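Local coordinates for protein 7,8-dihydro-6-hydroxymethylpterin pyrophosphokinase-dihydropteroate synthase (PDB 6JWS) that probably catalyses two successive steps of folate biosynthesis, pyrophosphorylation of 6-hydroxymethyl-7,8-dihydropterin by ATP and condensation of the product with 4-aminobenzoate to 7,8-dihydropteroate, at residues N396-Y399 with D400-D404; K552-L555 with E556-N560. The protein carries 1 engineered substitution. All blocks are in the same frame, centred on the assembly; numbering follows the deposited sequence.

Contact 1 of 2, residues N396-Y399 with D400-D404; sequences NVNY and DSFSD
Asp400 N donates to Asn396 O at 2.9 Å, and this bond closes the first turn of a short helix that starts where a strand stops. Asn396 occupies the N-cap position. Two residues further along, Phe402 N reaches Asn398 O at 2.9 Å, and Ser403 N is held by Tyr399 O at 3.1 Å. Ser401 N is gripped less firmly, its hydrogen divided between Val397 O and Asn398 O in two weak bonds. The carbonyl of Asn398 therefore receives two amide donors.

Side chains pack around this turn on separate sides. Tyr399 has CG anti to its own backbone N (chi1 -174°), which lays the ring beside the helix against Ser403. The CB of Ser403 sits over the ring centre in a CH-pi contact, 3.9 Å from the centroid of the Tyr399 ring and only 10° off its normal. Ser403 OG lies over the same face, 2.9 Å from Tyr399 CE1, so the packing is tight; Phe649 and Asn652 also touch this tyrosine. On another side the amide of Asn398 meets the edge of the Phe402 ring near its plane, the two planes 70° apart. Leu451 of helix 448-464 touches Val397, Asn398 and Phe402. Asp400 lays its CB against the cap carbonyl, 3.3 Å from Asn396 O, while its carboxylate has a long, weak ion pair with Arg413. The hydroxyl of buried Ser401 accepts a weak hydrogen bond from Glu410 N.

Strand 390-396 runs straight into helix 397-402 at the mouth of the TIM barrel, with the side chain of Asn396 about 8 Å from bound pteroic acid. The sequence NVNYDSFSD resembles the dihydropteroate synthase signature, with Asn398 in the threonine position, here folded into a short helical turn beside the active site.

Contact 2 of 2, residues K552-L555 with E556-N560; sequences KNYL and EQRLN
Four successive i to i+4 bonds of regular helix join Lys552-Leu555 to Glu556-Leu559, from Glu556 N to Lys552 O (3.0 Å) to Leu559 N to Leu555 O (2.9 Å).

Outside this backbone, Glu556 and Lys552 cross on one side of the helix. The lysine is fully extended, and its CE comes within 3.4 Å of Glu556 OE2, whereas Lys552 NZ stays 4.3 Å from that oxygen, beyond a salt bridge. Each charged end has a nearer partner: Lys552 NZ donates to Val596 O, and Glu556 OE2 is hydrogen-bonded to Tyr600 OH. The glutamate reaches back past Lys552 O because CG lies beside its backbone N (chi1 -73°) and the chain then runs straight on. Glu556 CG rests 3.3 Å from Lys552 O, and the side-chain amide of Asn553 lies close to the carboxylate, the two planes 21° apart.

Tyr554 and Arg558 lie alongside each other on another side, pointing the same way. The methylene CG of Arg558 stands 4.0 Å above the plane of the Tyr554 ring, displaced toward the rim. Bends at chi2 and chi3 lead the guanidinium on to Ala506 O, which accepts from its NE; the ring and guanidinium planes are 35° apart. His530 meets Tyr554 edge-to-face. Leu555 and Leu559 are buried, and both pack on Phe574 of strand 572-575.

Helix 547-564 thus lies on the barrel wall by its leucines, while its long polar side chains reach neighbouring loops. The lysine and glutamate attract each other at most from a distance, so their electrostatic contribution is probably modest beside the hydrogen bonds that tie them to Val596 and Tyr600; between Tyr554 and Arg558 the contact is aliphatic over aromatic.

In the fold
Both contacts are helical turns of the same TIM barrel, their centres about 33 Å apart, and neither touches the other. Contact 1 sits at a strand end, at the catalytic mouth, in a short helix whose bonds are partly weak or shared. Contact 2 lies within the long outer helix 547-564, in the crossover from strand 525-529 to 572-575, where the i to i+4 bonds from 552 to 560 are all regular. Both are partly buried, through Val397 and Ser401 or Leu555 and Leu559; exposed residues, Asn553 and Gln557, take part only in contact 2. Contact 1 combines backbone capping bonds with a serine on a tyrosine face, Asn396 lying near the pteroate; contact 2 relies on a leucine face and charged side chains anchored to loops.

Contact 1 of 2, residues N396-Y399 with D400-D404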
ATOM      1  N   ASN B 396      16.147 -23.555  10.999  1.00 19.23           N
ATOM      2  CA  ASN B 396      16.044 -24.931  10.554  1.00 22.58           C
ATOM      3  C   ASN B 396      17.371 -25.621  10.869  1.00 21.87           C
ATOM      4  O   ASN B 396      18.388 -25.319  10.250  1.00 18.68           O
ATOM      5  CB  ASN B 396      15.733 -25.011   9.058  1.00 27.57           C
ATOM      6  CG  ASN B 396      15.757 -26.427   8.513  1.00 33.20           C
ATOM      7  OD1 ASN B 396      15.508 -27.388   9.230  1.00 36.44           O
ATOM      8  ND2 ASN B 396      16.018 -26.566   7.224  1.00 41.83           N
ATOM      9  N   VAL B 397      17.344 -26.532  11.846  1.00 21.82           N
ATOM     10  CA  VAL B 397      18.575 -27.113  12.358  1.00 23.61           C
ATOM     11  C   VAL B 397      19.239 -27.983  11.284  1.00 25.09           C
ATOM     12  O   VAL B 397      20.444 -27.859  11.054  1.00 22.69           O
ATOM     13  CB  VAL B 397      18.369 -27.821  13.708  1.00 22.25           C
ATOM     14  CG1 VAL B 397      19.660 -28.495  14.188  1.00 21.49           C
ATOM     15  CG2 VAL B 397      17.846 -26.833  14.745  1.00 19.36           C
ATOM     16  N   ASN B 398      18.435 -28.789  10.582  1.00 27.21           N
ATOM     17  CA  ASN B 398      18.901 -29.539   9.427  1.00 32.90           C
ATOM     18  C   ASN B 398      19.717 -28.647   8.496  1.00 34.94           C
ATOM     19  O   ASN B 398      20.866 -28.970   8.184  1.00 34.25           O
ATOM     20  CB  ASN B 398      17.747 -30.128   8.616  1.00 41.13           C
ATOM     21  CG  ASN B 398      17.609 -31.624   8.774  1.00 51.00           C
ATOM     22  OD1 ASN B 398      16.654 -32.098   9.390  1.00 61.46           O
ATOM     23  ND2 ASN B 398      18.548 -32.375   8.216  1.00 51.16           N
ATOM     24  N   TYR B 399      19.100 -27.554   8.021  1.00 33.60           N
ATOM     25  CA  TYR B 399      19.764 -26.664   7.085  1.00 35.13           C
ATOM     26  C   TYR B 399      21.041 -26.119   7.710  1.00 33.15           C
ATOM     27  O   TYR B 399      22.102 -26.201   7.113  1.00 36.38           O
ATOM     28  CB  TYR B 399      18.892 -25.481   6.651  1.00 35.43           C
ATOM     29  CG  TYR B 399      19.524 -24.641   5.568  1.00 36.74           C
ATOM     30  CD1 TYR B 399      19.458 -25.022   4.230  1.00 40.87           C
ATOM     31  CD2 TYR B 399      20.211 -23.474   5.870  1.00 38.99           C
ATOM     32  CE1 TYR B 399      20.044 -24.264   3.222  1.00 41.83           C
ATOM     33  CE2 TYR B 399      20.797 -22.698   4.873  1.00 43.72           C
ATOM     34  CZ  TYR B 399      20.714 -23.093   3.545  1.00 44.21           C
ATOM     35  OH  TYR B 399      21.293 -22.332   2.563  1.00 47.84           O
ATOM     36  N   ASP B 400      20.908 -25.578   8.917  1.00 33.08           N
ATOM     37  CA  ASP B 400      21.959 -24.850   9.604  1.00 34.96           C
ATOM     38  C   ASP B 400      23.209 -25.719   9.780  1.00 35.57           C
ATOM     39  O   ASP B 400      24.314 -25.181   9.846  1.00 37.79           O
ATOM     40  CB  ASP B 400      21.445 -24.366  10.961  1.00 37.52           C
ATOM     41  CG  ASP B 400      21.745 -22.912  11.271  1.00 48.86           C
ATOM     42  OD1 ASP B 400      21.183 -22.027  10.560  1.00 52.97           O
ATOM     43  OD2 ASP B 400      22.524 -22.668  12.237  1.00 50.27           O
ATOM     44  N   SER B 401      23.021 -27.044   9.872  1.00 33.38           N
ATOM     45  CA  SER B 401      24.056 -28.001  10.242  1.00 38.15           C
ATOM     46  C   SER B 401      24.646 -28.691   9.011  1.00 40.40           C
ATOM     47  O   SER B 401      25.858 -28.846   8.922  1.00 42.79           O
ATOM     48  CB  SER B 401      23.534 -29.032  11.244  1.00 36.01           C
ATOM     49  OG  SER B 401      23.498 -28.500  12.564  1.00 36.91           O
ATOM     50  N   PHE B 402      23.787 -29.099   8.064  1.00 43.78           N
ATOM     51  CA  PHE B 402      24.172 -30.048   7.028  1.00 46.58           C
ATOM     52  C   PHE B 402      24.214 -29.410   5.635  1.00 53.21           C
ATOM     53  O   PHE B 402      24.507 -30.098   4.657  1.00 51.98           O
ATOM     54  CB  PHE B 402      23.272 -31.288   7.058  1.00 41.97           C
ATOM     55  CG  PHE B 402      23.102 -31.910   8.422  1.00 43.72           C
ATOM     56  CD1 PHE B 402      24.205 -32.204   9.216  1.00 45.27           C
ATOM     57  CD2 PHE B 402      21.842 -32.224   8.908  1.00 45.09           C
ATOM     58  CE1 PHE B 402      24.046 -32.776  10.471  1.00 42.58           C
ATOM     59  CE2 PHE B 402      21.682 -32.799  10.161  1.00 44.96           C
ATOM     60  CZ  PHE B 402      22.787 -33.069  10.943  1.00 44.11           C
ATOM     61  N   SER B 403      23.939 -28.100   5.551  1.00 57.51           N
ATOM     62  CA  SER B 403      24.106 -27.363   4.305  1.00 58.13           C
ATOM     63  C   SER B 403      25.588 -27.135   4.015  1.00 56.42           C
ATOM     64  O   SER B 403      25.973 -27.033   2.855  1.00 53.96           O
ATOM     65  CB  SER B 403      23.340 -26.070   4.308  1.00 55.29           C
ATOM     66  OG  SER B 403      22.268 -26.165   3.386  1.00 61.07           O
ATOM     67  N   ASP B 404      26.369 -27.001   5.100  1.00 58.27           N
ATOM     68  CA  ASP B 404      27.814 -27.150   5.214  1.00 54.08           C
ATOM     69  C   ASP B 404      28.365 -28.175   4.215  1.00 55.80           C
ATOM     70  O   ASP B 404      29.438 -27.982   3.639  1.00 51.25           O
ATOM     71  CB  ASP B 404      28.131 -27.835   6.553  1.00 51.26           C
ATOM     72  CG  ASP B 404      28.498 -26.952   7.738  1.00 55.88           C
ATOM     73  OD1 ASP B 404      29.009 -25.829   7.485  1.00 58.74           O
ATOM     74  OD2 ASP B 404      28.306 -27.419   8.925  1.00 44.37           O
TER

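Contact 2 of 2, residues K552-L555 with E556-N560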
ATOM      1  N   LYS B 552      -9.438 -21.554   3.123  1.00 10.01           N
ATOM      2  CA  LYS B 552     -10.138 -20.867   4.199  1.00  9.72           C
ATOM      3  C   LYS B 552     -11.094 -21.802   4.944  1.00  8.91           C
ATOM      4  O   LYS B 552     -11.082 -21.860   6.188  1.00  8.39           O
ATOM      5  CB  LYS B 552     -10.901 -19.636   3.682  1.00 10.80           C
ATOM      6  CG  LYS B 552     -11.487 -18.748   4.768  1.00 12.06           C
ATOM      7  CD  LYS B 552     -12.368 -17.585   4.315  1.00 13.87           C
ATOM      8  CE  LYS B 552     -13.093 -16.999   5.512  1.00 15.80           C
ATOM      9  NZ  LYS B 552     -13.539 -15.600   5.297  1.00 20.14           N
ATOM     10  N   ASN B 553     -11.960 -22.502   4.195  1.00  8.76           N
ATOM     11  CA  ASN B 553     -12.936 -23.398   4.825  1.00  8.46           C
ATOM     12  C   ASN B 553     -12.225 -24.519   5.584  1.00  7.40           C
ATOM     13  O   ASN B 553     -12.627 -24.866   6.678  1.00  7.05           O
ATOM     14  CB  ASN B 553     -13.996 -23.933   3.851  1.00 10.00           C
ATOM     15  CG  ASN B 553     -14.967 -22.851   3.412  1.00 12.18           C
ATOM     16  OD1 ASN B 553     -15.317 -21.987   4.220  1.00 14.02           O
ATOM     17  ND2 ASN B 553     -15.386 -22.867   2.147  1.00 11.93           N
ATOM     18  N   TYR B 554     -11.144 -25.066   5.026  1.00  7.02           N
ATOM     19  CA  TYR B 554     -10.358 -26.085   5.707  1.00  7.13           C
ATOM     20  C   TYR B 554      -9.843 -25.610   7.073  1.00  7.16           C
ATOM     21  O   TYR B 554     -10.041 -26.285   8.077  1.00  7.52           O
ATOM     22  CB  TYR B 554      -9.226 -26.556   4.791  1.00  7.03           C
ATOM     23  CG  TYR B 554      -8.229 -27.465   5.455  1.00  7.08           C
ATOM     24  CD1 TYR B 554      -7.134 -26.936   6.132  1.00  6.94           C
ATOM     25  CD2 TYR B 554      -8.359 -28.861   5.389  1.00  6.96           C
ATOM     26  CE1 TYR B 554      -6.206 -27.762   6.750  1.00  7.05           C
ATOM     27  CE2 TYR B 554      -7.409 -29.699   5.963  1.00  6.67           C
ATOM     28  CZ  TYR B 554      -6.334 -29.147   6.636  1.00  7.21           C
ATOM     29  OH  TYR B 554      -5.408 -29.940   7.255  1.00  7.73           O
ATOM     30  N   LEU B 555      -9.194 -24.444   7.115  1.00  7.12           N
ATOM     31  CA  LEU B 555      -8.644 -23.848   8.326  1.00  7.46           C
ATOM     32  C   LEU B 555      -9.731 -23.558   9.362  1.00  7.98           C
ATOM     33  O   LEU B 555      -9.522 -23.797  10.552  1.00  7.78           O
ATOM     34  CB  LEU B 555      -7.851 -22.584   7.938  1.00  6.96           C
ATOM     35  CG  LEU B 555      -6.592 -22.896   7.119  1.00  7.01           C
ATOM     36  CD1 LEU B 555      -5.918 -21.623   6.599  1.00  6.95           C
ATOM     37  CD2 LEU B 555      -5.605 -23.725   7.949  1.00  6.74           C
ATOM     38  N   GLU B 556     -10.891 -23.062   8.904  1.00  8.75           N
ATOM     39  CA  GLU B 556     -12.020 -22.786   9.783  1.00  9.86           C
ATOM     40  C   GLU B 556     -12.558 -24.083  10.386  1.00 10.37           C
ATOM     41  O   GLU B 556     -12.877 -24.125  11.581  1.00  9.94           O
ATOM     42  CB  GLU B 556     -13.138 -22.054   9.028  1.00 10.65           C
ATOM     43  CG  GLU B 556     -12.785 -20.596   8.725  1.00 12.17           C
ATOM     44  CD  GLU B 556     -13.838 -19.880   7.879  1.00 13.48           C
ATOM     45  OE1 GLU B 556     -14.316 -20.470   6.899  1.00 14.18           O
ATOM     46  OE2 GLU B 556     -14.179 -18.734   8.193  1.00 14.59           O
ATOM     47  N   GLN B 557     -12.630 -25.152   9.577  1.00 11.02           N
ATOM     48  CA  GLN B 557     -13.026 -26.444  10.126  1.00 12.50           C
ATOM     49  C   GLN B 557     -12.033 -26.888  11.209  1.00 11.13           C
ATOM     50  O   GLN B 557     -12.443 -27.341  12.274  1.00 10.17           O
ATOM     51  CB  GLN B 557     -13.412 -27.459   9.025  1.00 16.63           C
ATOM     52  CG  GLN B 557     -14.791 -27.189   8.395  1.00 23.22           C
ATOM     53  CD  GLN B 557     -15.191 -27.916   7.114  1.00 32.08           C
ATOM     54  OE1 GLN B 557     -15.669 -27.295   6.149  1.00 38.10           O
ATOM     55  NE2 GLN B 557     -15.032 -29.238   7.080  1.00 28.35           N
ATOM     56  N   ARG B 558     -10.723 -26.693  10.982  1.00 10.80           N
ATOM     57  CA  ARG B 558      -9.736 -27.093  11.985  1.00 11.24           C
ATOM     58  C   ARG B 558      -9.883 -26.280  13.273  1.00 10.94           C
ATOM     59  O   ARG B 558      -9.797 -26.829  14.382  1.00 10.50           O
ATOM     60  CB  ARG B 558      -8.288 -26.944  11.495  1.00 11.40           C
ATOM     61  CG  ARG B 558      -7.927 -27.849  10.334  1.00 11.93           C
ATOM     62  CD  ARG B 558      -8.352 -29.258  10.690  1.00 12.21           C
ATOM     63  NE  ARG B 558      -7.530 -29.908  11.689  1.00 12.82           N
ATOM     64  CZ  ARG B 558      -7.879 -31.017  12.336  1.00 14.61           C
ATOM     65  NH1 ARG B 558      -9.068 -31.563  12.140  1.00 13.95           N
ATOM     66  NH2 ARG B 558      -7.057 -31.548  13.227  1.00 15.98           N
ATOM     67  N   LEU B 559     -10.049 -24.966  13.121  1.00 10.72           N
ATOM     68  CA  LEU B 559     -10.261 -24.111  14.281  1.00 11.33           C
ATOM     69  C   LEU B 559     -11.506 -24.582  15.034  1.00 11.51           C
ATOM     70  O   LEU B 559     -11.485 -24.681  16.249  1.00 11.65           O
ATOM     71  CB  LEU B 559     -10.362 -22.640  13.842  1.00 10.51           C
ATOM     72  CG  LEU B 559     -10.710 -21.629  14.940  1.00 11.40           C
ATOM     73  CD1 LEU B 559     -10.067 -20.266  14.690  1.00 11.11           C
ATOM     74  CD2 LEU B 559     -12.224 -21.491  15.146  1.00 10.91           C
ATOM     75  N   ASN B 560     -12.592 -24.879  14.317  1.00 11.68           N
ATOM     76  CA  ASN B 560     -13.816 -25.320  14.975  1.00 12.62           C
ATOM     77  C   ASN B 560     -13.543 -26.564  15.818  1.00 12.56           C
ATOM     78  O   ASN B 560     -14.083 -26.689  16.914  1.00 12.58           O
ATOM     79  CB  ASN B 560     -14.969 -25.611  14.004  1.00 12.25           C
ATOM     80  CG  ASN B 560     -15.519 -24.347  13.390  1.00 13.72           C
ATOM     81  OD1 ASN B 560     -15.348 -23.263  13.953  1.00 15.33           O
ATOM     82  ND2 ASN B 560     -16.175 -24.463  12.240  1.00 14.06           N
TER